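Local atomic coordinates of aryl acylamidase (bacterium CSBL00001, PDB entry 4YJ6), a protein that probably hydrolyses aryl acylamides, as an amidase of the amidase signature enzyme family. Residues A[320-331]-A[359-370]. Numbering follows the deposited sequence.
Sequences DAWCRMIAIPTV and WIDAVADISVQQ
W359 lies flat against helix 320-331 and illustrates how one large side chain can fill a hole on the surface of a helix that its own helix crosses almost at right angles, here at -85° with axes 8.8 Å apart. Followed outward, W359 CB lies 4.0 Å from A327 CB. With CG anti to the carbonyl carbon (chi1 -70°), the indole then runs back along helix 320-331 and spreads one face over C323. CB of C323 stands 3.4 Å from the centroid of the six-membered ring, close to the ring normal, a CH-pi contact; SG approaches the five-membered ring obliquely, a Cys sulfur-aromatic contact. Farther out, W359 CZ3 reaches CG of R324, and at the rim W359 CH2 meets OD1 of D320, 3.5 Å away in the plane of the ring; the other carboxylate oxygen of D320 is salt-bridged to K316. With an alanine here, a gap would probably open over CB and SG of C323, and F138 would lose the ring it meets.

One turn on, V363 is the second knob, seated among R324, A327, I328 and V331, V363 CG2 lying 3.6 Å from both A327 CB and V331 CG2. I360 extends CD1 against T330 CG2 and V331 CG2. Beyond the turn, I366 CD1 touches I328 CD1, while the amide of Q370 stacks on one face of the R324 guanidinium, the planes 28° apart. Q370 NE2 lies 3.4 Å from R324 NH2, two donors without a bond between them; D374 takes a salt bridge from R324 NH2 and a weak hydrogen bond from Q370 NE2. S367 OG caps the new helix by accepting from Q370 N. W359 and V363 thus give knobs-into-holes packing of helix 354-363 on helix 315-339, extended by the Q370 stack from helix 368-389, within the amidase fold.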
ATOM      1  N   ASP A 320     -19.950  -3.723   2.769  1.00 13.70           N
ATOM      2  CA  ASP A 320     -20.392  -4.226   4.072  1.00 14.18           C
ATOM      3  C   ASP A 320     -19.732  -5.578   4.405  1.00 13.01           C
ATOM      4  O   ASP A 320     -19.301  -5.804   5.540  1.00 12.79           O
ATOM      5  CB  ASP A 320     -21.916  -4.422   4.113  1.00 13.96           C
ATOM      6  CG  ASP A 320     -22.704  -3.115   4.257  1.00 18.18           C
ATOM      7  OD1 ASP A 320     -22.115  -2.061   4.565  1.00 15.86           O
ATOM      8  OD2 ASP A 320     -23.948  -3.165   4.069  1.00 16.92           O
ATOM      9  N   ALA A 321     -19.648  -6.470   3.420  1.00 13.21           N
ATOM     10  CA  ALA A 321     -19.005  -7.779   3.633  1.00 13.80           C
ATOM     11  C   ALA A 321     -17.533  -7.586   3.947  1.00 12.73           C
ATOM     12  O   ALA A 321     -16.984  -8.238   4.848  1.00 11.51           O
ATOM     13  CB  ALA A 321     -19.153  -8.681   2.382  1.00 13.92           C
ATOM     14  N   TRP A 322     -16.867  -6.709   3.203  1.00 12.01           N
ATOM     15  CA  TRP A 322     -15.444  -6.403   3.524  1.00 12.15           C
ATOM     16  C   TRP A 322     -15.267  -5.903   4.946  1.00 11.39           C
ATOM     17  O   TRP A 322     -14.396  -6.388   5.692  1.00 11.03           O
ATOM     18  CB  TRP A 322     -14.905  -5.340   2.562  1.00 10.75           C
ATOM     19  CG  TRP A 322     -13.398  -5.081   2.773  1.00 11.36           C
ATOM     20  CD1 TRP A 322     -12.350  -5.757   2.178  1.00 12.60           C
ATOM     21  CD2 TRP A 322     -12.803  -4.086   3.606  1.00 12.11           C
ATOM     22  NE1 TRP A 322     -11.161  -5.244   2.612  1.00 10.75           N
ATOM     23  CE2 TRP A 322     -11.407  -4.216   3.486  1.00 11.18           C
ATOM     24  CE3 TRP A 322     -13.322  -3.108   4.476  1.00 11.99           C
ATOM     25  CZ2 TRP A 322     -10.520  -3.402   4.183  1.00 12.44           C
ATOM     26  CZ3 TRP A 322     -12.458  -2.303   5.169  1.00 14.90           C
ATOM     27  CH2 TRP A 322     -11.052  -2.452   5.029  1.00 13.37           C
ATOM     28  N   CYS A 323     -16.120  -4.968   5.362  1.00 11.53           N
ATOM     29  CA  CYS A 323     -16.022  -4.438   6.721  1.00 11.81           C
ATOM     30  C   CYS A 323     -16.216  -5.513   7.763  1.00 12.17           C
ATOM     31  O   CYS A 323     -15.501  -5.541   8.767  1.00 12.09           O
ATOM     32  CB  CYS A 323     -17.052  -3.311   6.941  1.00 12.63           C
ATOM     33  SG  CYS A 323     -16.641  -1.769   6.067  1.00 13.10           S
ATOM     34  N   ARG A 324     -17.191  -6.402   7.564  1.00 12.53           N
ATOM     35  CA  ARG A 324     -17.364  -7.475   8.524  1.00 12.93           C
ATOM     36  C   ARG A 324     -16.157  -8.422   8.543  1.00 13.44           C
ATOM     37  O   ARG A 324     -15.727  -8.862   9.609  1.00 13.89           O
ATOM     38  CB  ARG A 324     -18.644  -8.270   8.218  1.00 13.64           C
ATOM     39  CG  ARG A 324     -19.938  -7.524   8.631  1.00 14.42           C
ATOM     40  CD  ARG A 324     -21.159  -8.436   8.497  1.00 16.03           C
ATOM     41  NE  ARG A 324     -21.404  -8.773   7.090  1.00 14.74           N
ATOM     42  CZ  ARG A 324     -22.191  -8.101   6.256  1.00 16.32           C
ATOM     43  NH1 ARG A 324     -22.881  -7.006   6.654  1.00 15.80           N
ATOM     44  NH2 ARG A 324     -22.288  -8.509   4.997  1.00 13.02           N
HETATM   45  N   MSE A 325     -15.626  -8.767   7.365  1.00 13.29           N
HETATM   46  CA  MSE A 325     -14.470  -9.666   7.322  1.00 15.50           C
HETATM   47  C   MSE A 325     -13.237  -9.100   8.013  1.00 15.26           C
HETATM   48  O   MSE A 325     -12.531  -9.836   8.700  1.00 15.57           O
HETATM   49  CB  MSE A 325     -14.150 -10.003   5.860  1.00 14.76           C
HETATM   50  CG  MSE A 325     -15.186 -10.896   5.336  1.00 15.26           C
HETATM   51 SE   MSE A 325     -14.921 -10.916   3.407  1.00 44.71          SE
HETATM   52  CE  MSE A 325     -13.204 -11.705   3.293  1.00 21.03           C
ATOM     53  N   ILE A 326     -12.973  -7.807   7.846  1.00 12.92           N
ATOM     54  CA  ILE A 326     -11.847  -7.155   8.532  1.00 14.05           C
ATOM     55  C   ILE A 326     -12.131  -7.008  10.032  1.00 14.78           C
ATOM     56  O   ILE A 326     -11.244  -7.103  10.896  1.00 13.63           O
ATOM     57  CB  ILE A 326     -11.614  -5.723   7.929  1.00 16.12           C
ATOM     58  CG1 ILE A 326     -11.078  -5.860   6.505  1.00 17.22           C
ATOM     59  CG2 ILE A 326     -10.645  -4.882   8.834  1.00 18.97           C
ATOM     60  CD1 ILE A 326      -9.543  -6.103   6.451  1.00 17.61           C
ATOM     61  N   ALA A 327     -13.392  -6.762  10.346  1.00 12.83           N
ATOM     62  CA  ALA A 327     -13.764  -6.504  11.734  1.00 13.68           C
ATOM     63  C   ALA A 327     -13.544  -7.736  12.628  1.00 14.59           C
ATOM     64  O   ALA A 327     -13.239  -7.576  13.784  1.00 13.64           O
ATOM     65  CB  ALA A 327     -15.255  -6.043  11.808  1.00 13.77           C
ATOM     66  N   ILE A 328     -13.728  -8.959  12.118  1.00 14.88           N
ATOM     67  CA  ILE A 328     -13.628 -10.136  12.976  1.00 13.87           C
ATOM     68  C   ILE A 328     -12.232 -10.249  13.609  1.00 15.40           C
ATOM     69  O   ILE A 328     -12.095 -10.325  14.834  1.00 13.49           O
ATOM     70  CB  ILE A 328     -14.067 -11.441  12.240  1.00 12.96           C
ATOM     71  CG1 ILE A 328     -15.568 -11.353  11.923  1.00 16.68           C
ATOM     72  CG2 ILE A 328     -13.786 -12.674  13.118  1.00 17.30           C
ATOM     73  CD1 ILE A 328     -16.065 -12.366  10.864  1.00 19.53           C
ATOM     74  N   PRO A 329     -11.171 -10.210  12.791  1.00 14.65           N
ATOM     75  CA  PRO A 329      -9.850 -10.225  13.449  1.00 15.73           C
ATOM     76  C   PRO A 329      -9.532  -8.947  14.206  1.00 16.18           C
ATOM     77  O   PRO A 329      -8.704  -8.977  15.103  1.00 15.67           O
ATOM     78  CB  PRO A 329      -8.851 -10.405  12.289  1.00 18.64           C
ATOM     79  CG  PRO A 329      -9.664 -10.400  11.033  1.00 19.92           C
ATOM     80  CD  PRO A 329     -11.114 -10.401  11.335  1.00 15.44           C
ATOM     81  N   THR A 330     -10.173  -7.835  13.859  1.00 13.83           N
ATOM     82  CA  THR A 330      -9.956  -6.607  14.619  1.00 14.86           C
ATOM     83  C   THR A 330     -10.520  -6.798  16.032  1.00 13.92           C
ATOM     84  O   THR A 330      -9.909  -6.413  17.021  1.00 15.62           O
ATOM     85  CB  THR A 330     -10.633  -5.423  13.912  1.00 14.33           C
ATOM     86  OG1 THR A 330     -10.038  -5.270  12.616  1.00 14.06           O
ATOM     87  CG2 THR A 330     -10.394  -4.149  14.701  1.00 15.27           C
ATOM     88  N   VAL A 331     -11.696  -7.421  16.126  1.00 12.77           N
ATOM     89  CA  VAL A 331     -12.290  -7.675  17.434  1.00 17.47           C
ATOM     90  C   VAL A 331     -11.377  -8.603  18.220  1.00 17.69           C
ATOM     91  O   VAL A 331     -11.177  -8.400  19.410  1.00 16.13           O
ATOM     92  CB  VAL A 331     -13.680  -8.300  17.312  1.00 15.79           C
ATOM     93  CG1 VAL A 331     -14.172  -8.877  18.680  1.00 17.62           C
ATOM     94  CG2 VAL A 331     -14.674  -7.258  16.788  1.00 14.97           C
ATOM     95  N   TRP A 359     -18.641  -1.371  13.515  1.00 15.33           N
ATOM     96  CA  TRP A 359     -18.385  -2.708  12.944  1.00 14.50           C
ATOM     97  C   TRP A 359     -17.916  -3.675  14.024  1.00 14.86           C
ATOM     98  O   TRP A 359     -18.249  -4.873  13.988  1.00 15.41           O
ATOM     99  CB  TRP A 359     -17.342  -2.597  11.828  1.00 15.19           C
ATOM    100  CG  TRP A 359     -17.891  -1.891  10.643  1.00 15.39           C
ATOM    101  CD1 TRP A 359     -17.557  -0.659  10.193  1.00 15.27           C
ATOM    102  CD2 TRP A 359     -18.906  -2.385   9.758  1.00 16.00           C
ATOM    103  NE1 TRP A 359     -18.288  -0.355   9.055  1.00 15.12           N
ATOM    104  CE2 TRP A 359     -19.135  -1.395   8.786  1.00 16.98           C
ATOM    105  CE3 TRP A 359     -19.641  -3.572   9.709  1.00 17.79           C
ATOM    106  CZ2 TRP A 359     -20.074  -1.555   7.755  1.00 16.54           C
ATOM    107  CZ3 TRP A 359     -20.561  -3.741   8.696  1.00 17.41           C
ATOM    108  CH2 TRP A 359     -20.768  -2.734   7.727  1.00 17.04           C
ATOM    109  N   ILE A 360     -17.126  -3.165  14.966  1.00 14.28           N
ATOM    110  CA  ILE A 360     -16.709  -3.954  16.120  1.00 16.68           C
ATOM    111  C   ILE A 360     -17.937  -4.537  16.843  1.00 18.62           C
ATOM    112  O   ILE A 360     -17.982  -5.727  17.148  1.00 16.48           O
ATOM    113  CB  ILE A 360     -15.860  -3.099  17.094  1.00 16.99           C
ATOM    114  CG1 ILE A 360     -14.532  -2.725  16.445  1.00 19.72           C
ATOM    115  CG2 ILE A 360     -15.626  -3.845  18.407  1.00 17.16           C
ATOM    116  CD1 ILE A 360     -13.821  -3.899  15.824  1.00 20.36           C
ATOM    117  N   ASP A 361     -18.952  -3.712  17.074  1.00 18.58           N
ATOM    118  CA  ASP A 361     -20.151  -4.202  17.735  1.00 17.35           C
ATOM    119  C   ASP A 361     -20.946  -5.113  16.801  1.00 16.42           C
ATOM    120  O   ASP A 361     -21.540  -6.093  17.237  1.00 20.65           O
ATOM    121  CB  ASP A 361     -21.032  -3.029  18.183  1.00 21.23           C
ATOM    122  CG  ASP A 361     -20.432  -2.240  19.336  1.00 25.36           C
ATOM    123  OD1 ASP A 361     -19.570  -2.761  20.084  1.00 25.81           O
ATOM    124  OD2 ASP A 361     -20.851  -1.078  19.503  1.00 23.96           O
ATOM    125  N   ALA A 362     -20.952  -4.792  15.515  1.00 16.32           N
ATOM    126  CA  ALA A 362     -21.769  -5.536  14.572  1.00 19.20           C
ATOM    127  C   ALA A 362     -21.313  -7.002  14.493  1.00 19.28           C
ATOM    128  O   ALA A 362     -22.139  -7.908  14.262  1.00 19.36           O
ATOM    129  CB  ALA A 362     -21.695  -4.877  13.208  1.00 17.37           C
ATOM    130  N   VAL A 363     -20.014  -7.258  14.641  1.00 16.83           N
ATOM    131  CA  VAL A 363     -19.555  -8.634  14.460  1.00 18.26           C
ATOM    132  C   VAL A 363     -19.295  -9.355  15.775  1.00 19.52           C
ATOM    133  O   VAL A 363     -18.878 -10.515  15.774  1.00 18.18           O
ATOM    134  CB  VAL A 363     -18.299  -8.742  13.514  1.00 16.46           C
ATOM    135  CG1 VAL A 363     -18.587  -8.046  12.176  1.00 15.66           C
ATOM    136  CG2 VAL A 363     -17.029  -8.161  14.187  1.00 16.12           C
ATOM    137  N   ALA A 364     -19.531  -8.690  16.898  1.00 19.89           N
ATOM    138  CA  ALA A 364     -19.186  -9.290  18.196  1.00 21.21           C
ATOM    139  C   ALA A 364     -19.783 -10.700  18.377  1.00 23.70           C
ATOM    140  O   ALA A 364     -19.152 -11.608  18.967  1.00 23.06           O
ATOM    141  CB  ALA A 364     -19.642  -8.363  19.340  1.00 22.60           C
ATOM    142  N   ASP A 365     -21.000 -10.864  17.873  1.00 22.53           N
ATOM    143  CA  ASP A 365     -21.684 -12.164  17.863  1.00 23.88           C
ATOM    144  C   ASP A 365     -22.204 -12.508  16.461  1.00 19.88           C
ATOM    145  O   ASP A 365     -23.338 -12.954  16.280  1.00 18.76           O
ATOM    146  CB  ASP A 365     -22.825 -12.168  18.880  1.00 25.24           C
ATOM    147  CG  ASP A 365     -22.316 -11.957  20.298  1.00 30.48           C
ATOM    148  OD1 ASP A 365     -21.712 -12.907  20.861  1.00 31.74           O
ATOM    149  OD2 ASP A 365     -22.481 -10.833  20.846  1.00 34.95           O
ATOM    150  N   ILE A 366     -21.362 -12.284  15.454  1.00 18.77           N
ATOM    151  CA  ILE A 366     -21.766 -12.526  14.077  1.00 18.38           C
ATOM    152  C   ILE A 366     -22.169 -13.985  13.918  1.00 18.02           C
ATOM    153  O   ILE A 366     -21.527 -14.873  14.485  1.00 18.54           O
ATOM    154  CB  ILE A 366     -20.628 -12.175  13.105  1.00 16.20           C
ATOM    155  CG1 ILE A 366     -21.113 -12.284  11.651  1.00 15.66           C
ATOM    156  CG2 ILE A 366     -19.355 -13.037  13.372  1.00 16.02           C
ATOM    157  CD1 ILE A 366     -20.092 -11.781  10.679  1.00 16.86           C
ATOM    158  N   SER A 367     -23.221 -14.244  13.157  1.00 16.23           N
ATOM    159  CA  SER A 367     -23.711 -15.612  13.018  1.00 19.67           C
ATOM    160  C   SER A 367     -22.929 -16.337  11.949  1.00 19.25           C
ATOM    161  O   SER A 367     -22.367 -15.713  11.053  1.00 17.69           O
ATOM    162  CB  SER A 367     -25.174 -15.624  12.621  1.00 18.95           C
ATOM    163  OG  SER A 367     -25.347 -15.086  11.323  1.00 19.43           O
ATOM    164  N   VAL A 368     -22.914 -17.662  12.036  1.00 17.70           N
ATOM    165  CA  VAL A 368     -22.256 -18.482  11.041  1.00 17.62           C
ATOM    166  C   VAL A 368     -22.968 -18.270   9.688  1.00 16.71           C
ATOM    167  O   VAL A 368     -22.319 -18.311   8.660  1.00 18.22           O
ATOM    168  CB  VAL A 368     -22.193 -19.982  11.472  1.00 19.63           C
ATOM    169  CG1 VAL A 368     -23.584 -20.579  11.605  1.00 20.90           C
ATOM    170  CG2 VAL A 368     -21.349 -20.809  10.504  1.00 20.31           C
ATOM    171  N   GLN A 369     -24.273 -18.014   9.704  1.00 17.07           N
ATOM    172  CA  GLN A 369     -25.000 -17.731   8.456  1.00 18.86           C
ATOM    173  C   GLN A 369     -24.438 -16.473   7.792  1.00 18.40           C
ATOM    174  O   GLN A 369     -24.252 -16.447   6.585  1.00 16.65           O
ATOM    175  CB  GLN A 369     -26.496 -17.574   8.719  1.00 22.79           C
ATOM    176  CG  GLN A 369     -27.183 -18.898   9.109  1.00 27.09           C
ATOM    177  CD  GLN A 369     -26.957 -19.305  10.572  1.00 26.85           C
ATOM    178  OE1 GLN A 369     -26.614 -18.482  11.428  1.00 21.73           O
ATOM    179  NE2 GLN A 369     -27.145 -20.592  10.856  1.00 30.59           N
ATOM    180  N   GLN A 370     -24.155 -15.437   8.585  1.00 16.41           N
ATOM    181  CA  GLN A 370     -23.633 -14.197   8.030  1.00 15.17           C
ATOM    182  C   GLN A 370     -22.217 -14.384   7.498  1.00 14.53           C
ATOM    183  O   GLN A 370     -21.864 -13.854   6.435  1.00 15.08           O
ATOM    184  CB  GLN A 370     -23.621 -13.075   9.080  1.00 18.24           C
ATOM    185  CG  GLN A 370     -23.094 -11.751   8.532  1.00 17.07           C
ATOM    186  CD  GLN A 370     -24.035 -11.154   7.506  1.00 22.12           C
ATOM    187  OE1 GLN A 370     -25.063 -10.573   7.867  1.00 25.80           O
ATOM    188  NE2 GLN A 370     -23.707 -11.311   6.224  1.00 17.09           N
TER